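Local structure of insecticidal protein (Brevibacillus laterosporus, 7ML9) at residues Y279-T291 / S301-I313. The protein is a putative beta-pore-forming toxin of the epsilon-toxin/MTX2 family, active against the western corn rootworm and probably acting by perforating membranes. Residues are numbered along the deposited sequence; the frame is centred on the assembly and turned at random.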
ATOM      1  N   TYR A 279      13.418 -10.401  -0.242  1.00 21.50           N
ATOM      2  CA  TYR A 279      14.581 -10.082  -1.056  1.00 22.29           C
ATOM      3  C   TYR A 279      15.822 -10.591  -0.331  1.00 25.27           C
ATOM      4  O   TYR A 279      15.807 -10.800   0.887  1.00 25.73           O
ATOM      5  CB  TYR A 279      14.684  -8.572  -1.315  1.00 24.01           C
ATOM      6  CG  TYR A 279      14.315  -7.748  -0.094  1.00 30.72           C
ATOM      7  CD1 TYR A 279      15.222  -7.571   0.953  1.00 30.41           C
ATOM      8  CD2 TYR A 279      13.055  -7.167   0.030  1.00 26.82           C
ATOM      9  CE1 TYR A 279      14.887  -6.835   2.087  1.00 34.34           C
ATOM     10  CE2 TYR A 279      12.708  -6.435   1.161  1.00 31.68           C
ATOM     11  CZ  TYR A 279      13.627  -6.269   2.184  1.00 37.66           C
ATOM     12  OH  TYR A 279      13.287  -5.535   3.304  1.00 37.99           O
ATOM     13  N   GLY A 280      16.890 -10.809  -1.096  1.00 28.80           N
ATOM     14  CA  GLY A 280      18.189 -10.995  -0.484  1.00 25.74           C
ATOM     15  C   GLY A 280      18.772  -9.665  -0.045  1.00 27.19           C
ATOM     16  O   GLY A 280      18.505  -8.614  -0.631  1.00 30.78           O
ATOM     17  N   THR A 281      19.575  -9.711   1.017  1.00 26.43           N
ATOM     18  CA  THR A 281      20.216  -8.515   1.556  1.00 29.57           C
ATOM     19  C   THR A 281      21.715  -8.464   1.289  1.00 29.65           C
ATOM     20  O   THR A 281      22.211  -7.475   0.730  1.00 29.42           O
ATOM     21  CB  THR A 281      19.926  -8.408   3.064  1.00 29.22           C
ATOM     22  OG1 THR A 281      20.219  -9.645   3.723  1.00 28.78           O
ATOM     23  CG2 THR A 281      18.435  -8.099   3.280  1.00 31.63           C
ATOM     24  N   ASP A 282      22.457  -9.510   1.656  1.00 27.81           N
ATOM     25  CA  ASP A 282      23.885  -9.565   1.367  1.00 29.38           C
ATOM     26  C   ASP A 282      24.349 -11.005   1.555  1.00 26.78           C
ATOM     27  O   ASP A 282      23.561 -11.889   1.898  1.00 22.09           O
ATOM     28  CB  ASP A 282      24.675  -8.575   2.244  1.00 28.81           C
ATOM     29  CG  ASP A 282      24.677  -8.939   3.739  1.00 34.57           C
ATOM     30  OD1 ASP A 282      24.153  -9.996   4.165  1.00 36.98           O
ATOM     31  OD2 ASP A 282      25.234  -8.131   4.513  1.00 49.48           O
ATOM     32  N   PHE A 283      25.640 -11.236   1.320  1.00 27.55           N
ATOM     33  CA  PHE A 283      26.270 -12.518   1.618  1.00 28.48           C
ATOM     34  C   PHE A 283      27.131 -12.389   2.873  1.00 22.19           C
ATOM     35  O   PHE A 283      27.760 -11.352   3.103  1.00 28.99           O
ATOM     36  CB  PHE A 283      27.155 -13.002   0.461  1.00 24.18           C
ATOM     37  CG  PHE A 283      26.393 -13.542  -0.724  1.00 27.78           C
ATOM     38  CD1 PHE A 283      25.952 -14.856  -0.744  1.00 22.58           C
ATOM     39  CD2 PHE A 283      26.124 -12.727  -1.820  1.00 24.83           C
ATOM     40  CE1 PHE A 283      25.255 -15.360  -1.855  1.00 21.79           C
ATOM     41  CE2 PHE A 283      25.431 -13.220  -2.925  1.00 24.65           C
ATOM     42  CZ  PHE A 283      25.005 -14.530  -2.941  1.00 22.65           C
ATOM     43  N   ILE A 284      27.146 -13.445   3.679  1.00 25.59           N
ATOM     44  CA  ILE A 284      28.163 -13.634   4.707  1.00 27.90           C
ATOM     45  C   ILE A 284      29.041 -14.813   4.301  1.00 25.61           C
ATOM     46  O   ILE A 284      28.530 -15.899   3.991  1.00 25.13           O
ATOM     47  CB  ILE A 284      27.534 -13.840   6.095  1.00 30.26           C
ATOM     48  CG1 ILE A 284      28.620 -14.080   7.155  1.00 36.26           C
ATOM     49  CG2 ILE A 284      26.516 -14.958   6.076  1.00 33.32           C
ATOM     50  CD1 ILE A 284      28.250 -13.534   8.534  1.00 45.34           C
ATOM     51  N   LEU A 285      30.359 -14.590   4.278  1.00 23.99           N
ATOM     52  CA  LEU A 285      31.344 -15.643   4.057  1.00 22.37           C
ATOM     53  C   LEU A 285      31.948 -16.057   5.391  1.00 26.27           C
ATOM     54  O   LEU A 285      32.385 -15.207   6.169  1.00 33.98           O
ATOM     55  CB  LEU A 285      32.449 -15.185   3.111  1.00 21.08           C
ATOM     56  CG  LEU A 285      32.047 -14.708   1.723  1.00 27.55           C
ATOM     57  CD1 LEU A 285      33.275 -14.525   0.839  1.00 25.43           C
ATOM     58  CD2 LEU A 285      31.081 -15.695   1.117  1.00 24.96           C
ATOM     59  N   LYS A 286      31.945 -17.352   5.655  1.00 24.24           N
ATOM     60  CA  LYS A 286      32.493 -17.938   6.867  1.00 25.10           C
ATOM     61  C   LYS A 286      33.756 -18.708   6.488  1.00 32.47           C
ATOM     62  O   LYS A 286      33.708 -19.600   5.631  1.00 29.23           O
ATOM     63  CB  LYS A 286      31.442 -18.840   7.504  1.00 25.45           C
ATOM     64  CG  LYS A 286      31.840 -19.652   8.702  1.00 38.07           C
ATOM     65  CD  LYS A 286      30.786 -20.734   8.909  1.00 41.51           C
ATOM     66  CE  LYS A 286      30.266 -20.788  10.328  1.00 49.22           C
ATOM     67  NZ  LYS A 286      30.370 -22.167  10.888  1.00 56.96           N
ATOM     68  N   ILE A 287      34.880 -18.349   7.106  1.00 27.57           N
ATOM     69  CA  ILE A 287      36.187 -18.923   6.785  1.00 24.35           C
ATOM     70  C   ILE A 287      36.560 -19.920   7.869  1.00 30.82           C
ATOM     71  O   ILE A 287      36.659 -19.551   9.045  1.00 29.39           O
ATOM     72  CB  ILE A 287      37.263 -17.836   6.675  1.00 26.10           C
ATOM     73  CG1 ILE A 287      36.767 -16.670   5.823  1.00 32.57           C
ATOM     74  CG2 ILE A 287      38.581 -18.441   6.167  1.00 27.47           C
ATOM     75  CD1 ILE A 287      36.401 -17.053   4.417  1.00 28.14           C
ATOM     76  N   GLU A 288      36.789 -21.174   7.481  1.00 27.61           N
ATOM     77  CA  GLU A 288      37.119 -22.238   8.420  1.00 27.46           C
ATOM     78  C   GLU A 288      38.512 -22.789   8.142  1.00 31.02           C
ATOM     79  O   GLU A 288      38.888 -23.004   6.987  1.00 25.10           O
ATOM     80  CB  GLU A 288      36.116 -23.384   8.348  1.00 32.00           C
ATOM     81  CG  GLU A 288      34.712 -23.027   8.798  1.00 37.55           C
ATOM     82  CD  GLU A 288      33.763 -24.211   8.727  1.00 51.11           C
ATOM     83  OE1 GLU A 288      34.116 -25.221   8.074  1.00 47.38           O
ATOM     84  OE2 GLU A 288      32.666 -24.133   9.329  1.00 49.71           O
ATOM     85  N   ASP A 289      39.263 -23.034   9.212  1.00 31.78           N
ATOM     86  CA  ASP A 289      40.567 -23.688   9.121  1.00 26.58           C
ATOM     87  C   ASP A 289      40.321 -25.190   9.159  1.00 25.97           C
ATOM     88  O   ASP A 289      39.877 -25.725  10.182  1.00 32.11           O
ATOM     89  CB  ASP A 289      41.467 -23.234  10.267  1.00 34.10           C
ATOM     90  CG  ASP A 289      42.908 -23.726  10.127  1.00 34.46           C
ATOM     91  OD1 ASP A 289      43.166 -24.629   9.306  1.00 28.65           O
ATOM     92  OD2 ASP A 289      43.781 -23.194  10.845  1.00 33.11           O
ATOM     93  N   ILE A 290      40.578 -25.867   8.044  1.00 22.93           N
ATOM     94  CA  ILE A 290      40.394 -27.307   7.962  1.00 27.58           C
ATOM     95  C   ILE A 290      41.730 -28.023   7.777  1.00 30.20           C
ATOM     96  O   ILE A 290      41.761 -29.152   7.302  1.00 33.78           O
ATOM     97  CB  ILE A 290      39.406 -27.689   6.849  1.00 27.67           C
ATOM     98  CG1 ILE A 290      39.856 -27.108   5.514  1.00 26.19           C
ATOM     99  CG2 ILE A 290      38.009 -27.208   7.202  1.00 36.96           C
ATOM    100  CD1 ILE A 290      39.276 -27.835   4.317  1.00 30.19           C
ATOM    101  N   THR A 291      42.832 -27.354   8.113  1.00 28.33           N
ATOM    102  CA  THR A 291      44.158 -27.959   7.997  1.00 36.63           C
ATOM    103  C   THR A 291      44.212 -29.315   8.699  1.00 34.42           C
ATOM    104  O   THR A 291      44.575 -30.331   8.095  1.00 37.45           O
ATOM    105  CB  THR A 291      45.202 -27.002   8.573  1.00 31.86           C
ATOM    106  OG1 THR A 291      45.079 -25.724   7.933  1.00 29.05           O
ATOM    107  CG2 THR A 291      46.620 -27.552   8.375  1.00 34.95           C
ATOM    108  N   SER A 301      34.106 -30.350   9.743  1.00 73.20           N
ATOM    109  CA  SER A 301      34.166 -28.918   9.978  1.00 65.55           C
ATOM    110  C   SER A 301      35.386 -28.575  10.829  1.00 67.26           C
ATOM    111  O   SER A 301      35.906 -29.403  11.586  1.00 68.54           O
ATOM    112  CB  SER A 301      32.888 -28.420  10.657  1.00 62.89           C
ATOM    113  OG  SER A 301      32.894 -28.717  12.044  1.00 64.24           O
ATOM    114  N   GLY A 302      35.850 -27.336  10.685  1.00 58.69           N
ATOM    115  CA  GLY A 302      36.997 -26.872  11.439  1.00 49.98           C
ATOM    116  C   GLY A 302      36.738 -25.542  12.108  1.00 50.54           C
ATOM    117  O   GLY A 302      35.616 -25.026  12.067  1.00 59.42           O
ATOM    118  N   THR A 303      37.773 -24.968  12.707  1.00 40.50           N
ATOM    119  CA  THR A 303      37.623 -23.728  13.455  1.00 43.87           C
ATOM    120  C   THR A 303      37.304 -22.560  12.535  1.00 39.29           C
ATOM    121  O   THR A 303      37.953 -22.379  11.502  1.00 33.08           O
ATOM    122  CB  THR A 303      38.902 -23.433  14.226  1.00 42.30           C
ATOM    123  OG1 THR A 303      39.330 -24.627  14.888  1.00 48.84           O
ATOM    124  CG2 THR A 303      38.661 -22.335  15.242  1.00 42.67           C
ATOM    125  N   VAL A 304      36.317 -21.750  12.922  1.00 39.75           N
ATOM    126  CA  VAL A 304      36.048 -20.523  12.187  1.00 35.12           C
ATOM    127  C   VAL A 304      37.126 -19.502  12.504  1.00 35.60           C
ATOM    128  O   VAL A 304      37.448 -19.249  13.669  1.00 42.25           O
ATOM    129  CB  VAL A 304      34.646 -19.981  12.503  1.00 39.64           C
ATOM    130  CG1 VAL A 304      34.414 -18.676  11.749  1.00 30.41           C
ATOM    131  CG2 VAL A 304      33.594 -21.005  12.095  1.00 40.52           C
ATOM    132  N   VAL A 305      37.693 -18.918  11.458  1.00 29.21           N
ATOM    133  CA  VAL A 305      38.804 -17.992  11.585  1.00 33.43           C
ATOM    134  C   VAL A 305      38.400 -16.559  11.260  1.00 39.18           C
ATOM    135  O   VAL A 305      39.020 -15.620  11.784  1.00 28.99           O
ATOM    136  CB  VAL A 305      39.969 -18.455  10.685  1.00 39.22           C
ATOM    137  CG1 VAL A 305      40.839 -17.296  10.206  1.00 40.79           C
ATOM    138  CG2 VAL A 305      40.785 -19.514  11.412  1.00 35.53           C
ATOM    139  N   GLN A 306      37.361 -16.359  10.458  1.00 31.12           N
ATOM    140  CA  GLN A 306      36.995 -15.045   9.962  1.00 32.51           C
ATOM    141  C   GLN A 306      35.591 -15.146   9.384  1.00 36.16           C
ATOM    142  O   GLN A 306      35.183 -16.212   8.901  1.00 29.49           O
ATOM    143  CB  GLN A 306      37.995 -14.573   8.899  1.00 30.56           C
ATOM    144  CG  GLN A 306      37.825 -13.154   8.411  1.00 33.99           C
ATOM    145  CD  GLN A 306      38.709 -12.866   7.215  1.00 37.14           C
ATOM    146  OE1 GLN A 306      39.451 -13.738   6.757  1.00 41.94           O
ATOM    147  NE2 GLN A 306      38.632 -11.646   6.694  1.00 40.87           N
ATOM    148  N   GLU A 307      34.843 -14.048   9.486  1.00 33.37           N
ATOM    149  CA  GLU A 307      33.571 -13.898   8.790  1.00 35.76           C
ATOM    150  C   GLU A 307      33.554 -12.544   8.104  1.00 39.72           C
ATOM    151  O   GLU A 307      34.078 -11.562   8.639  1.00 39.03           O
ATOM    152  CB  GLU A 307      32.371 -14.046   9.728  1.00 32.01           C
ATOM    153  CG  GLU A 307      32.162 -15.474  10.187  1.00 35.52           C
ATOM    154  CD  GLU A 307      30.902 -15.669  11.005  1.00 45.79           C
ATOM    155  OE1 GLU A 307      30.273 -14.659  11.376  1.00 56.13           O
ATOM    156  OE2 GLU A 307      30.544 -16.834  11.288  1.00 42.01           O
ATOM    157  N   ILE A 308      32.989 -12.507   6.896  1.00 29.68           N
ATOM    158  CA  ILE A 308      32.968 -11.308   6.071  1.00 29.89           C
ATOM    159  C   ILE A 308      31.546 -11.091   5.574  1.00 38.12           C
ATOM    160  O   ILE A 308      30.944 -12.001   4.994  1.00 30.47           O
ATOM    161  CB  ILE A 308      33.921 -11.414   4.867  1.00 31.65           C
ATOM    162  CG1 ILE A 308      35.260 -12.031   5.265  1.00 39.80           C
ATOM    163  CG2 ILE A 308      34.118 -10.054   4.211  1.00 34.87           C
ATOM    164  CD1 ILE A 308      36.210 -12.127   4.105  1.00 38.74           C
ATOM    165  N   LYS A 309      31.022  -9.887   5.787  1.00 36.98           N
ATOM    166  CA  LYS A 309      29.790  -9.455   5.144  1.00 34.05           C
ATOM    167  C   LYS A 309      30.141  -8.857   3.791  1.00 33.04           C
ATOM    168  O   LYS A 309      30.994  -7.970   3.703  1.00 37.62           O
ATOM    169  CB  LYS A 309      29.061  -8.429   6.011  1.00 41.66           C
ATOM    170  CG  LYS A 309      27.965  -9.013   6.885  1.00 52.40           C
ATOM    171  CD  LYS A 309      26.859  -7.986   7.104  1.00 55.59           C
ATOM    172  CE  LYS A 309      25.879  -8.440   8.167  1.00 60.18           C
ATOM    173  NZ  LYS A 309      24.481  -8.402   7.661  1.00 61.41           N
ATOM    174  N   VAL A 310      29.494  -9.347   2.738  1.00 30.43           N
ATOM    175  CA  VAL A 310      29.817  -8.987   1.366  1.00 29.25           C
ATOM    176  C   VAL A 310      28.560  -8.408   0.722  1.00 35.33           C
ATOM    177  O   VAL A 310      27.510  -9.053   0.764  1.00 29.35           O
ATOM    178  CB  VAL A 310      30.328 -10.187   0.551  1.00 30.34           C
ATOM    179  CG1 VAL A 310      30.557  -9.787  -0.901  1.00 28.68           C
ATOM    180  CG2 VAL A 310      31.606 -10.729   1.184  1.00 34.83           C
ATOM    181  N   PRO A 311      28.619  -7.215   0.129  1.00 34.94           N
ATOM    182  CA  PRO A 311      27.442  -6.691  -0.583  1.00 40.06           C
ATOM    183  C   PRO A 311      27.200  -7.482  -1.856  1.00 36.66           C
ATOM    184  O   PRO A 311      28.140  -7.800  -2.585  1.00 35.40           O
ATOM    185  CB  PRO A 311      27.823  -5.237  -0.903  1.00 40.39           C
ATOM    186  CG  PRO A 311      29.116  -4.973  -0.155  1.00 45.69           C
ATOM    187  CD  PRO A 311      29.769  -6.308   0.030  1.00 39.80           C
ATOM    188  N   LEU A 312      25.931  -7.796  -2.129  1.00 34.18           N
ATOM    189  CA  LEU A 312      25.615  -8.610  -3.298  1.00 27.35           C
ATOM    190  C   LEU A 312      25.481  -7.750  -4.554  1.00 30.18           C
ATOM    191  O   LEU A 312      25.286  -6.536  -4.493  1.00 39.46           O
ATOM    192  CB  LEU A 312      24.344  -9.432  -3.059  1.00 26.86           C
ATOM    193  CG  LEU A 312      22.996  -8.755  -2.757  1.00 26.59           C
ATOM    194  CD1 LEU A 312      22.358  -8.165  -4.012  1.00 31.92           C
ATOM    195  CD2 LEU A 312      22.050  -9.741  -2.102  1.00 25.65           C
ATOM    196  N   ILE A 313      25.608  -8.406  -5.704  1.00 29.82           N
ATOM    197  CA  ILE A 313      25.343  -7.812  -7.008  1.00 35.19           C
ATOM    198  C   ILE A 313      24.118  -8.509  -7.577  1.00 36.84           C
ATOM    199  O   ILE A 313      24.081  -9.744  -7.650  1.00 30.06           O
ATOM    200  CB  ILE A 313      26.544  -7.957  -7.957  1.00 33.16           C
ATOM    201  CG1 ILE A 313      27.763  -7.230  -7.400  1.00 35.13           C
ATOM    202  CG2 ILE A 313      26.218  -7.405  -9.336  1.00 37.10           C
ATOM    203  CD1 ILE A 313      29.043  -7.661  -8.083  1.00 39.72           C
TER
HETATM  204  O   HOH W   1      24.176  -6.113  -0.461  1.00 32.98           O
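An antiparallel strand pair with a classic beta bulge joins 279-291 to 301-313 in the long beta-sheet of this aerolysin-type toxin. Phe-283 with Val-310 and Leu-285 with Ile-308 are hydrogen-bonded pairs, and Leu-285 N meets Ile-308 O at 2.7 Å. At the bulge Val-305 and Gln-306 both face Ile-287: Gln-306 O takes the Ile-287 N-H, while Val-305 N reaches Ile-287 O at 2.7 Å, almost straight (176°). Beyond it, Asp-289 N donates to Thr-303 O.

One face bears Ile-284, Lys-286, Glu-288, Val-304, Glu-307 and Lys-309. From it Lys-309 reaches across Asp-282 at about a right angle, NZ lying 3.2 Å from Asp-282 OD2 in a syn-side salt bridge; Asn-209 holds OD1. Lys-286 runs alongside Glu-307, then bends at chi3 (-130°) and chi4 (-127°) to cross Val-304, NZ 3.6 Å from CG2. NZ also makes a weak, 3.4 Å salt bridge to Glu-288 OE2, while OE1 pairs with Arg-203.

Phe-283, Leu-285, Ile-287, Ile-308 and Val-310 form the apolar part of the other face, Leu-285 CG packing 4.0 Å from Val-310 CG2. Leu-312 CB meets the Phe-283 ring obliquely, 3.9 Å from CE2. A water bridges Thr-281 O and Leu-312 N.

Strand 201-229 hydrogen-bonds to the other edge of 279-289 from Tyr-279 to Lys-286; strand 178-189 touches Phe-283, Val-310 and Leu-312, and Ile-194 of strand 193-196 packs on Ile-287, Gln-306 and Ile-308.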